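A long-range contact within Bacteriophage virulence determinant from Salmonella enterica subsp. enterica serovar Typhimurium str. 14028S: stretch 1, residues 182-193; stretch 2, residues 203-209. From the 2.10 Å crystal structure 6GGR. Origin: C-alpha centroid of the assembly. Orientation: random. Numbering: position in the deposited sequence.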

# COMPACT_ATOMS: atom_id res chain seq x y z
N ASN B 182 11.29 -3.04 15.83
CA ASN B 182 10.99 -4.39 15.33
C ASN B 182 10.82 -4.31 13.82
O ASN B 182 10.01 -3.50 13.33
CB ASN B 182 9.74 -4.98 15.98
CG ASN B 182 9.55 -6.46 15.65
OD1 ASN B 182 8.90 -6.81 14.67
ND2 ASN B 182 10.13 -7.33 16.47
N PRO B 183 11.55 -5.12 13.05
CA PRO B 183 11.49 -5.00 11.58
C PRO B 183 10.20 -5.51 10.96
O PRO B 183 9.96 -5.24 9.77
CB PRO B 183 12.70 -5.82 11.11
CG PRO B 183 12.88 -6.84 12.18
CD PRO B 183 12.49 -6.18 13.47
N ARG B 184 9.37 -6.24 11.70
CA ARG B 184 8.15 -6.84 11.16
C ARG B 184 6.88 -6.21 11.70
O ARG B 184 5.95 -5.94 10.93
CB ARG B 184 8.13 -8.35 11.46
CG ARG B 184 9.23 -9.15 10.78
CD ARG B 184 9.33 -10.55 11.37
NE ARG B 184 9.72 -10.51 12.78
CZ ARG B 184 10.98 -10.53 13.22
NH1 ARG B 184 11.99 -10.57 12.36
NH2 ARG B 184 11.22 -10.49 14.52
N GLY B 185 6.80 -5.97 13.00
CA GLY B 185 5.58 -5.48 13.61
C GLY B 185 4.67 -6.62 14.01
O GLY B 185 4.88 -7.78 13.64
N PRO B 186 3.60 -6.30 14.75
CA PRO B 186 2.74 -7.37 15.29
C PRO B 186 1.90 -8.08 14.24
O PRO B 186 1.63 -9.28 14.38
CB PRO B 186 1.86 -6.62 16.30
CG PRO B 186 1.81 -5.23 15.78
CD PRO B 186 3.15 -4.96 15.16
N VAL B 187 1.46 -7.38 13.19
CA VAL B 187 0.56 -7.99 12.22
C VAL B 187 1.30 -9.00 11.36
O VAL B 187 0.78 -10.08 11.05
CB VAL B 187 -0.12 -6.90 11.38
CG1 VAL B 187 -0.95 -7.51 10.25
CG2 VAL B 187 -1.00 -6.04 12.27
N VAL B 188 2.52 -8.66 10.93
CA VAL B 188 3.32 -9.60 10.16
C VAL B 188 3.59 -10.85 10.98
O VAL B 188 3.42 -11.98 10.50
CB VAL B 188 4.63 -8.93 9.70
CG1 VAL B 188 5.59 -9.96 9.11
CG2 VAL B 188 4.33 -7.83 8.68
N GLU B 189 4.01 -10.68 12.24
CA GLU B 189 4.36 -11.84 13.05
C GLU B 189 3.15 -12.74 13.26
O GLU B 189 3.23 -13.96 13.09
CB GLU B 189 4.96 -11.39 14.38
CG GLU B 189 6.29 -10.66 14.22
CD GLU B 189 7.25 -10.88 15.37
OE1 GLU B 189 6.83 -11.45 16.40
OE2 GLU B 189 8.42 -10.46 15.26
N TYR B 190 2.01 -12.15 13.62
CA TYR B 190 0.76 -12.91 13.70
C TYR B 190 0.48 -13.63 12.39
O TYR B 190 0.17 -14.83 12.38
CB TYR B 190 -0.41 -11.98 14.04
CG TYR B 190 -0.68 -11.78 15.51
CD1 TYR B 190 -0.69 -12.85 16.40
CD2 TYR B 190 -0.95 -10.51 16.01
CE1 TYR B 190 -0.96 -12.66 17.74
CE2 TYR B 190 -1.22 -10.31 17.36
CZ TYR B 190 -1.22 -11.39 18.22
OH TYR B 190 -1.48 -11.19 19.55
N THR B 191 0.57 -12.91 11.27
CA THR B 191 0.27 -13.52 9.98
C THR B 191 1.22 -14.67 9.69
O THR B 191 0.78 -15.74 9.24
CB THR B 191 0.34 -12.45 8.88
OG1 THR B 191 -0.60 -11.41 9.16
CG2 THR B 191 0.02 -13.04 7.52
N ASN B 192 2.52 -14.50 9.96
CA ASN B 192 3.47 -15.59 9.76
C ASN B 192 3.06 -16.83 10.55
O ASN B 192 3.10 -17.95 10.03
CB ASN B 192 4.88 -15.15 10.17
CG ASN B 192 5.52 -14.21 9.17
OD1 ASN B 192 5.06 -14.06 8.04
ND2 ASN B 192 6.62 -13.59 9.58
N ILE B 193 2.70 -16.65 11.82
CA ILE B 193 2.39 -17.78 12.69
C ILE B 193 1.11 -18.47 12.25
O ILE B 193 1.03 -19.70 12.19
CB ILE B 193 2.29 -17.31 14.15
CG1 ILE B 193 3.63 -16.73 14.62
CG2 ILE B 193 1.86 -18.47 15.06
CD1 ILE B 193 3.55 -15.96 15.92
N PRO B 203 7.48 -19.05 2.79
CA PRO B 203 8.43 -18.70 3.84
C PRO B 203 7.90 -17.55 4.66
O PRO B 203 7.21 -16.66 4.13
CB PRO B 203 9.70 -18.31 3.06
CG PRO B 203 9.51 -18.82 1.68
CD PRO B 203 8.04 -18.84 1.44
N PRO B 204 8.20 -17.51 5.96
CA PRO B 204 7.72 -16.39 6.77
C PRO B 204 8.37 -15.07 6.37
O PRO B 204 9.49 -15.02 5.85
CB PRO B 204 8.10 -16.79 8.20
CG PRO B 204 9.17 -17.80 8.05
CD PRO B 204 8.93 -18.51 6.76
N ARG B 205 7.64 -13.99 6.62
CA ARG B 205 8.05 -12.65 6.23
C ARG B 205 8.96 -12.08 7.32
O ARG B 205 8.50 -11.81 8.43
CB ARG B 205 6.82 -11.78 6.02
CG ARG B 205 7.08 -10.36 5.55
CD ARG B 205 5.76 -9.64 5.40
NE ARG B 205 5.88 -8.31 4.82
CZ ARG B 205 4.85 -7.49 4.65
NH1 ARG B 205 3.63 -7.87 5.01
NH2 ARG B 205 5.04 -6.30 4.11
N ILE B 206 10.24 -11.89 6.99
CA ILE B 206 11.23 -11.48 7.98
C ILE B 206 11.27 -9.98 8.20
O ILE B 206 11.85 -9.52 9.19
CB ILE B 206 12.64 -11.97 7.59
CG1 ILE B 206 13.14 -11.25 6.33
CG2 ILE B 206 12.63 -13.48 7.38
CD1 ILE B 206 14.54 -11.66 5.90
N ALA B 207 10.68 -9.19 7.30
CA ALA B 207 10.68 -7.74 7.44
C ALA B 207 9.47 -7.18 6.70
O ALA B 207 9.01 -7.74 5.70
CB ALA B 207 11.96 -7.12 6.88
N TYR B 208 8.95 -6.06 7.21
CA TYR B 208 7.82 -5.41 6.56
C TYR B 208 8.24 -4.71 5.28
O TYR B 208 7.57 -4.83 4.25
CB TYR B 208 7.15 -4.42 7.52
CG TYR B 208 5.90 -3.78 6.96
CD1 TYR B 208 4.69 -4.46 6.98
CD2 TYR B 208 5.94 -2.51 6.41
CE1 TYR B 208 3.54 -3.88 6.47
CE2 TYR B 208 4.80 -1.93 5.89
CZ TYR B 208 3.60 -2.62 5.93
OH TYR B 208 2.46 -2.05 5.42
N GLU B 209 9.36 -3.99 5.31
CA GLU B 209 9.90 -3.33 4.13
C GLU B 209 11.18 -4.01 3.69
O GLU B 209 11.81 -4.75 4.44
CB GLU B 209 10.15 -1.84 4.41
CG GLU B 209 9.00 -0.93 3.97
CD GLU B 209 8.67 0.16 4.97
OE1 GLU B 209 9.46 0.37 5.92
OE2 GLU B 209 7.61 0.80 4.82

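Stretch 1 enters as a loop, turns at Asn 182 to Gly 185, and becomes a helix from Pro 186 to Ile 193 that continues later in the chain; stretch 2 is an irregular segment laid along it. The two run in opposite directions: CA of Arg 184 lies 4.6 Å from CA of Ala 207, whereas CA of Asn 192, eight residues on, lies 5.3 Å from CA of Pro 204. Together they bury 388 Å² of surface, both sides summed. Gly 185 takes the N-cap position with phi/psi of 88/170°, where a CB would jam against the preceding carbonyl oxygen and crowd CD of Pro 186. The turn ahead of the helix is held by OD1 of Asn 182, which accepts hydrogen bonds from N of Gly 185 (2.8 Å) and N of Arg 184 (3.1 Å). One backbone-to-backbone hydrogen bond joins the stretches, from N of Tyr 208 to O of Pro 183 (2.9 Å, 168°), and its near-linear geometry marks a well-formed bond between the loop and the later part of stretch 2. The same oxygen receives a CA-H...O contact from CA of Ala 207 at 3.5 Å.

At the other end, Asn 192 points its CA-to-CB bond toward stretch 2 and uses its amide as both acceptor and donor. Its OD1 accepts from N of Arg 205 (2.9 Å, 172°) and its ND2 donates to O of Arg 205 (2.8 Å, 155°), so one side chain satisfies both backbone polar groups of one residue, much as a neighbouring strand would. CG of Asn 192 also packs 3.8 Å from CB of Pro 204. One turn earlier, Val 188 fills the space between the polar anchors: its CG1 lies 3.7 Å from CD of Arg 205, while its CG2 sits over one face of the Arg 205 guanidinium and approaches the Tyr 208 ring at its edge, 3.8 Å from CD1.

Arg 205 is fully extended, with chi1 to chi4 all near 180°, and its guanidinium reaches along its own stretch: NH2 donates to O of Tyr 208 (2.9 Å) and NE makes a weak hydrogen bond to O of Ala 207 (3.3 Å). These bonds brace the segment internally while its aliphatic part packs against the helix. Arg 184 likewise bonds within its own stretch, in a salt bridge with Glu 189 in which NE and NH2 of Arg 184 both donate to OE2 of Glu 189, at 2.8 and 2.9 Å; its NH1 also reaches across, with a weak hydrogen bond to O of Ile 206 (3.3 Å, 150°), an oxygen that lies at the edge of the guanidinium, near its plane, and 3.1 Å from CG of Arg 184. The side chain thus curls around this carbonyl. Pro 183 adds a looser apolar contact, its CB 4.5 Å from CB of Ala 207, whereas Ile 206 directs its CA-to-CB bond away and meets stretch 1 through its carbonyl.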